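Local coordinates for uncharacterized protein (Acinetobacter baumannii, PDB 4PUX) that is of unknown function but folds into a beta-barrel of the DUF3237 family, related by clan to the allene oxide cyclase barrels, at residues 79-84 with 89-94; 13-18 with 124-129. All coordinates share one frame; numbering follows the deposited sequence.

Interaction 1: residues 79-84 with 89-94; sequences YLLETD and IYLQTK. With EDO (1,2-ethanediol), chain D; EDO (1,2-ethanediol), chain B.
Tyr-79 sends its ring along the barrel interior beside Leu-91, so that a tyrosine on a strand is roofed by the leucine paired with it: CD2 of Leu-91 stands 4.0 Å from the ring centroid, 29° off the normal, a CH-pi contact over one face. The first torsion explains the pose, since a chi1 of 57° wedges CG between backbone N and carbonyl carbon and lays the ring alongside the leucine. At the far end, Tyr-79 OH is hydrogen-bonded to both Tyr-154 OH and, at 2.9 Å, O2 of an ethanediol probably taken from the crystallisation liquor. Thr-93, whose OG1 is hydrogen-bonded to Thr-77 OG1, borders the same diol.

The backbones pair antiparallel. Tyr-79 N donates a hydrogen bond to Leu-91 O (2.9 Å, 169°), and Leu-91 N returns one to Tyr-79 O; Leu-81 and Ile-89 exchange a second such pair. Leu-81 CB and Ile-89 CB meet at 4.1 Å. Thr-83 CG2 crosses to Ile-89 CD1 at 3.9 Å. On the opposite face, Tyr-90 turns its ring edge to Tyr-79 O, with CD1 3.6 Å away.

This is the hairpin of strands 73-83 and 88-99, flanked by strand 54-67 beside the first and strand 118-127 beside the second.

Interaction 2: residues 13-18 with 124-129; sequences EPLAKF and MQFETS
Leu-15 and Phe-126 meet from opposite directions, CD2 of the leucine reaching CZ of the phenylalanine at 3.7 Å. This is an apolar touch between a branch methyl and the far end of a ring, approached obliquely. The leucine can extend this far because its CG lies anti to the backbone N (chi1 180°), carrying the branch inward from its strand.

The second apolar pair, Phe-18 with selenomethionine Met-124, is also built from facing side chains. The methyl CE of Met-124 lies 4.0 Å from both CE1 and CZ of Phe-18, again oblique to the ring. A bend at the last torsion, chi3 71°, turns that methyl from the selenium toward the phenylalanine.

Both contacts span the interior of a closed antiparallel beta-barrel: the nearest CA atoms, those of Leu-15 and Met-124, are 11.3 Å apart. A classic beta bulge, at which Leu-15 and Ala-16 both face Ala-156, interrupts the regular pairing of strand 12-21 with strand 151-159.

No hydrogen bond crosses between the segments. Of the rings, Phe-18 stacks on Tyr-154 and meets the ring of Phe-48; the apolar neighbours of Phe-126 include Ile-89, Leu-91 and Ala-141.

How the interactions relate
The two contacts illustrate how a barrel is held both around its wall and across its interior. Interaction 1 joins consecutive strands by backbone hydrogen bonds and is mostly buried, with partly exposed Leu-80 and Tyr-90 on its outer face; all four touching residues of interaction 2 are buried, and it is purely apolar and brings together strands that are not neighbours in the sheet. They share a border, because strand 88-99 pairs with strand 118-127: Gln-92 O lies 2.9 Å from Gln-125 N and Tyr-90 N 2.9 Å from Glu-127 O, both probable hydrogen bonds. Tyr-154 also connects them, hydrogen-bonded through its hydroxyl to Tyr-79 OH and stacked on Phe-18. In sequence, the hairpin is nested within the long loop that 13-18 and 124-129 close.

Interaction 1: residues 79-84 with 89-94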
loop_
_atom_site.group_PDB
_atom_site.type_symbol
_atom_site.label_atom_id
_atom_site.label_comp_id
_atom_site.label_asym_id
_atom_site.label_seq_id
_atom_site.Cartn_x
_atom_site.Cartn_y
_atom_site.Cartn_z
ATOM N N TYR A 79 10.052 -1.238 1.691
ATOM C CA TYR A 79 10.350 -2.541 1.145
ATOM C C TYR A 79 11.082 -2.463 -0.168
ATOM O O TYR A 79 11.529 -1.355 -0.575
ATOM C CB TYR A 79 9.124 -3.444 1.143
ATOM C CG TYR A 79 7.840 -3.037 0.425
ATOM C CD1 TYR A 79 7.002 -2.045 0.925
ATOM C CD2 TYR A 79 7.351 -3.813 -0.631
ATOM C CE1 TYR A 79 5.755 -1.793 0.357
ATOM C CE2 TYR A 79 6.122 -3.574 -1.199
ATOM C CZ TYR A 79 5.292 -2.615 -0.683
ATOM O OH TYR A 79 4.032 -2.443 -1.215
ATOM N N LEU A 80 11.306 -3.616 -0.825
ATOM C CA LEU A 80 12.328 -3.725 -1.886
ATOM C C LEU A 80 11.885 -4.629 -3.030
ATOM O O LEU A 80 11.430 -5.748 -2.786
ATOM C CB LEU A 80 13.655 -4.163 -1.285
ATOM C CG LEU A 80 14.860 -4.243 -2.200
ATOM C CD1 LEU A 80 15.185 -2.867 -2.813
ATOM C CD2 LEU A 80 16.069 -4.743 -1.419
ATOM N N LEU A 81 11.897 -4.078 -4.241
ATOM C CA LEU A 81 11.481 -4.776 -5.471
ATOM C C LEU A 81 12.702 -5.244 -6.256
ATOM O O LEU A 81 13.709 -4.490 -6.360
ATOM C CB LEU A 81 10.654 -3.852 -6.356
ATOM C CG LEU A 81 9.547 -3.024 -5.684
ATOM C CD1 LEU A 81 8.797 -2.204 -6.702
ATOM C CD2 LEU A 81 8.608 -3.926 -4.869
ATOM N N GLU A 82 12.584 -6.402 -6.878
ATOM C CA GLU A 82 13.553 -6.922 -7.850
ATOM C C GLU A 82 12.804 -7.206 -9.153
ATOM O O GLU A 82 11.946 -8.076 -9.208
ATOM C CB GLU A 82 14.284 -8.167 -7.360
ATOM C CG GLU A 82 15.310 -8.705 -8.363
ATOM C CD GLU A 82 15.974 -10.031 -7.977
ATOM O OE1 GLU A 82 15.298 -10.910 -7.437
ATOM O OE2 GLU A 82 17.164 -10.256 -8.349
ATOM N N THR A 83 13.088 -6.416 -10.201
ATOM C CA THR A 83 12.401 -6.642 -11.457
ATOM C C THR A 83 12.865 -7.945 -12.121
ATOM O O THR A 83 13.929 -8.501 -11.802
ATOM C CB THR A 83 12.619 -5.461 -12.482
ATOM O OG1 THR A 83 14.000 -5.435 -12.888
ATOM C CG2 THR A 83 12.171 -4.166 -11.843
ATOM N N ASP A 84 12.049 -8.421 -13.058
ATOM C CA ASP A 84 12.382 -9.618 -13.828
ATOM C C ASP A 84 13.756 -9.551 -14.515
ATOM O O ASP A 84 14.441 -10.557 -14.607
ATOM C CB ASP A 84 11.240 -10.000 -14.799
ATOM C CG ASP A 84 10.913 -8.919 -15.856
ATOM O OD1 ASP A 84 11.436 -7.784 -15.810
ATOM O OD2 ASP A 84 10.103 -9.275 -16.768
ATOM N N ILE A 89 14.590 -1.726 -6.825
ATOM C CA ILE A 89 13.796 -0.520 -6.613
ATOM C C ILE A 89 13.299 -0.453 -5.165
ATOM O O ILE A 89 12.577 -1.347 -4.721
ATOM C CB ILE A 89 12.583 -0.404 -7.575
ATOM C CG1 ILE A 89 12.960 -0.702 -9.056
ATOM C CG2 ILE A 89 11.831 0.929 -7.357
ATOM C CD1 ILE A 89 11.784 -0.816 -9.985
ATOM N N TYR A 90 13.774 0.530 -4.427
ATOM C CA TYR A 90 13.354 0.803 -3.031
ATOM C C TYR A 90 11.998 1.517 -3.047
ATOM O O TYR A 90 11.841 2.537 -3.739
ATOM C CB TYR A 90 14.441 1.648 -2.331
ATOM C CG TYR A 90 14.033 2.356 -1.049
ATOM C CD1 TYR A 90 13.251 1.717 -0.058
ATOM C CD2 TYR A 90 14.558 3.616 -0.765
ATOM C CE1 TYR A 90 12.878 2.401 1.111
ATOM C CE2 TYR A 90 14.216 4.303 0.403
ATOM C CZ TYR A 90 13.439 3.656 1.373
ATOM O OH TYR A 90 13.046 4.276 2.543
ATOM N N LEU A 91 10.994 0.911 -2.400
ATOM C CA LEU A 91 9.633 1.427 -2.382
ATOM C C LEU A 91 9.250 1.862 -0.951
ATOM O O LEU A 91 9.455 1.093 0.026
ATOM C CB LEU A 91 8.663 0.321 -2.913
ATOM C CG LEU A 91 7.158 0.654 -2.904
ATOM C CD1 LEU A 91 6.845 1.883 -3.707
ATOM C CD2 LEU A 91 6.342 -0.555 -3.405
ATOM N N GLN A 92 8.582 3.015 -0.870
ATOM C CA GLN A 92 7.922 3.537 0.342
ATOM C C GLN A 92 6.443 3.775 0.002
ATOM O O GLN A 92 6.141 4.433 -0.995
ATOM C CB GLN A 92 8.550 4.850 0.808
ATOM C CG GLN A 92 10.009 4.725 1.238
ATOM C CD GLN A 92 10.724 6.057 1.299
ATOM O OE1 GLN A 92 11.371 6.505 0.301
ATOM N NE2 GLN A 92 10.501 6.767 2.368
ATOM N N THR A 93 5.530 3.252 0.832
ATOM C CA THR A 93 4.113 3.572 0.694
ATOM C C THR A 93 3.607 4.206 2.007
ATOM O O THR A 93 4.096 3.923 3.109
ATOM C CB THR A 93 3.237 2.357 0.305
ATOM O OG1 THR A 93 3.124 1.464 1.422
ATOM C CG2 THR A 93 3.829 1.587 -0.890
ATOM N N LYS A 94 2.616 5.059 1.853
ATOM C CA LYS A 94 1.932 5.768 2.937
ATOM C C LYS A 94 0.448 5.849 2.599
ATOM O O LYS A 94 0.071 5.923 1.433
ATOM C CB LYS A 94 2.516 7.168 3.133
ATOM C CG LYS A 94 3.977 7.168 3.696
ATOM C CD LYS A 94 4.547 8.517 3.783
ATOM C CE LYS A 94 5.910 8.514 4.472
ATOM N NZ LYS A 94 6.982 7.860 3.635
HETATM C C1 EDO D . 0.764 -0.580 1.308
HETATM O O1 EDO D . 0.504 -0.761 2.599
HETATM C C2 EDO D . 2.075 -1.195 0.866
HETATM O O2 EDO D . 2.175 -2.604 0.945
HETATM C C1 EDO B . 12.261 -11.829 -10.346
HETATM O O1 EDO B . 13.278 -12.391 -9.488
HETATM C C2 EDO B . 11.649 -12.945 -11.221
HETATM O O2 EDO B . 10.736 -12.365 -12.178
#

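Interaction 2: residues 13-18 with 124-129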
loop_
_atom_site.group_PDB
_atom_site.type_symbol
_atom_site.label_atom_id
_atom_site.label_comp_id
_atom_site.label_asym_id
_atom_site.label_seq_id
_atom_site.Cartn_x
_atom_site.Cartn_y
_atom_site.Cartn_z
ATOM N N GLU A 13 -2.468 6.095 -15.083
ATOM C CA GLU A 13 -1.966 5.077 -16.006
ATOM C C GLU A 13 -1.646 3.819 -15.184
ATOM O O GLU A 13 -0.827 3.881 -14.245
ATOM C CB GLU A 13 -0.710 5.584 -16.730
ATOM C CG GLU A 13 -0.126 4.590 -17.732
ATOM C CD GLU A 13 1.118 5.108 -18.463
ATOM O OE1 GLU A 13 1.764 6.054 -17.993
ATOM O OE2 GLU A 13 1.453 4.533 -19.509
ATOM N N PRO A 14 -2.289 2.672 -15.506
ATOM C CA PRO A 14 -1.913 1.436 -14.748
ATOM C C PRO A 14 -0.401 1.145 -14.805
ATOM O O PRO A 14 0.220 1.269 -15.874
ATOM C CB PRO A 14 -2.715 0.328 -15.458
ATOM C CG PRO A 14 -3.873 1.078 -16.091
ATOM C CD PRO A 14 -3.346 2.404 -16.496
ATOM N N LEU A 15 0.175 0.873 -13.645
ATOM C CA LEU A 15 1.580 0.540 -13.488
ATOM C C LEU A 15 1.780 -0.984 -13.350
ATOM O O LEU A 15 2.444 -1.636 -14.184
ATOM C CB LEU A 15 2.185 1.300 -12.277
ATOM C CG LEU A 15 3.679 0.992 -12.047
ATOM C CD1 LEU A 15 4.555 1.371 -13.257
ATOM C CD2 LEU A 15 4.171 1.712 -10.794
ATOM N N ALA A 16 1.238 -1.543 -12.282
ATOM C CA ALA A 16 1.255 -2.994 -12.032
ATOM C C ALA A 16 0.310 -3.376 -10.927
ATOM O O ALA A 16 -0.041 -2.541 -10.076
ATOM C CB ALA A 16 2.713 -3.453 -11.636
ATOM N N LYS A 17 -0.084 -4.641 -10.936
ATOM C CA LYS A 17 -0.818 -5.269 -9.826
ATOM C C LYS A 17 0.189 -5.919 -8.885
ATOM O O LYS A 17 1.000 -6.736 -9.301
ATOM C CB LYS A 17 -1.816 -6.312 -10.311
ATOM C CG LYS A 17 -2.570 -7.006 -9.141
ATOM C CD LYS A 17 -3.674 -7.961 -9.686
ATOM C CE LYS A 17 -4.650 -8.404 -8.603
ATOM N NZ LYS A 17 -6.023 -8.630 -9.169
ATOM N N PHE A 18 0.162 -5.487 -7.632
ATOM C CA PHE A 18 1.023 -5.966 -6.554
ATOM C C PHE A 18 0.284 -6.947 -5.652
ATOM O O PHE A 18 -0.887 -6.700 -5.258
ATOM C CB PHE A 18 1.515 -4.796 -5.675
ATOM C CG PHE A 18 2.603 -3.935 -6.314
ATOM C CD1 PHE A 18 2.314 -3.073 -7.384
ATOM C CD2 PHE A 18 3.921 -3.983 -5.841
ATOM C CE1 PHE A 18 3.305 -2.265 -7.962
ATOM C CE2 PHE A 18 4.924 -3.172 -6.435
ATOM C CZ PHE A 18 4.612 -2.338 -7.509
HETATM N N MSE A 124 2.791 6.246 -3.292
HETATM C CA MSE A 124 3.971 5.431 -3.535
HETATM C C MSE A 124 5.160 6.324 -3.949
HETATM O O MSE A 124 5.006 7.177 -4.809
HETATM C CB MSE A 124 3.683 4.416 -4.672
HETATM C CG MSE A 124 2.468 3.546 -4.432
HETATM SE SE MSE A 124 2.037 2.393 -5.925
HETATM C CE MSE A 124 3.473 1.107 -5.866
ATOM N N GLN A 125 6.352 6.006 -3.420
ATOM C CA GLN A 125 7.605 6.702 -3.736
ATOM C C GLN A 125 8.673 5.658 -4.066
ATOM O O GLN A 125 8.864 4.686 -3.288
ATOM C CB GLN A 125 8.058 7.532 -2.540
ATOM C CG GLN A 125 9.318 8.302 -2.766
ATOM C CD GLN A 125 9.683 9.162 -1.576
ATOM O OE1 GLN A 125 8.929 9.289 -0.586
ATOM N NE2 GLN A 125 10.821 9.761 -1.660
ATOM N N PHE A 126 9.322 5.822 -5.197
ATOM C CA PHE A 126 10.323 4.865 -5.712
ATOM C C PHE A 126 11.732 5.437 -5.741
ATOM O O PHE A 126 11.913 6.615 -6.037
ATOM C CB PHE A 126 9.966 4.477 -7.132
ATOM C CG PHE A 126 8.565 3.958 -7.326
ATOM C CD1 PHE A 126 7.517 4.832 -7.662
ATOM C CD2 PHE A 126 8.290 2.582 -7.248
ATOM C CE1 PHE A 126 6.219 4.323 -7.932
ATOM C CE2 PHE A 126 7.005 2.085 -7.493
ATOM C CZ PHE A 126 5.952 2.975 -7.801
ATOM N N GLU A 127 12.748 4.557 -5.665
ATOM C CA GLU A 127 14.165 4.929 -5.823
ATOM C C GLU A 127 14.891 3.804 -6.529
ATOM O O GLU A 127 14.908 2.686 -6.021
ATOM C CB GLU A 127 14.927 5.166 -4.526
ATOM C CG GLU A 127 14.767 6.418 -3.852
ATOM C CD GLU A 127 15.808 6.622 -2.705
ATOM O OE1 GLU A 127 17.014 6.130 -2.763
ATOM O OE2 GLU A 127 15.434 7.386 -1.813
ATOM N N THR A 128 15.471 4.119 -7.679
ATOM C CA THR A 128 16.285 3.159 -8.436
ATOM C C THR A 128 17.375 3.887 -9.218
ATOM O O THR A 128 17.227 5.053 -9.603
ATOM C CB THR A 128 15.378 2.306 -9.373
ATOM O OG1 THR A 128 16.126 1.272 -10.020
ATOM C CG2 THR A 128 14.704 3.210 -10.460
ATOM N N SER A 129 18.471 3.155 -9.514
ATOM C CA SER A 129 19.514 3.682 -10.394
ATOM C C SER A 129 19.424 3.105 -11.826
ATOM O O SER A 129 20.173 3.549 -12.699
ATOM C CB SER A 129 20.913 3.364 -9.837
ATOM O OG SER A 129 21.186 1.976 -9.850
#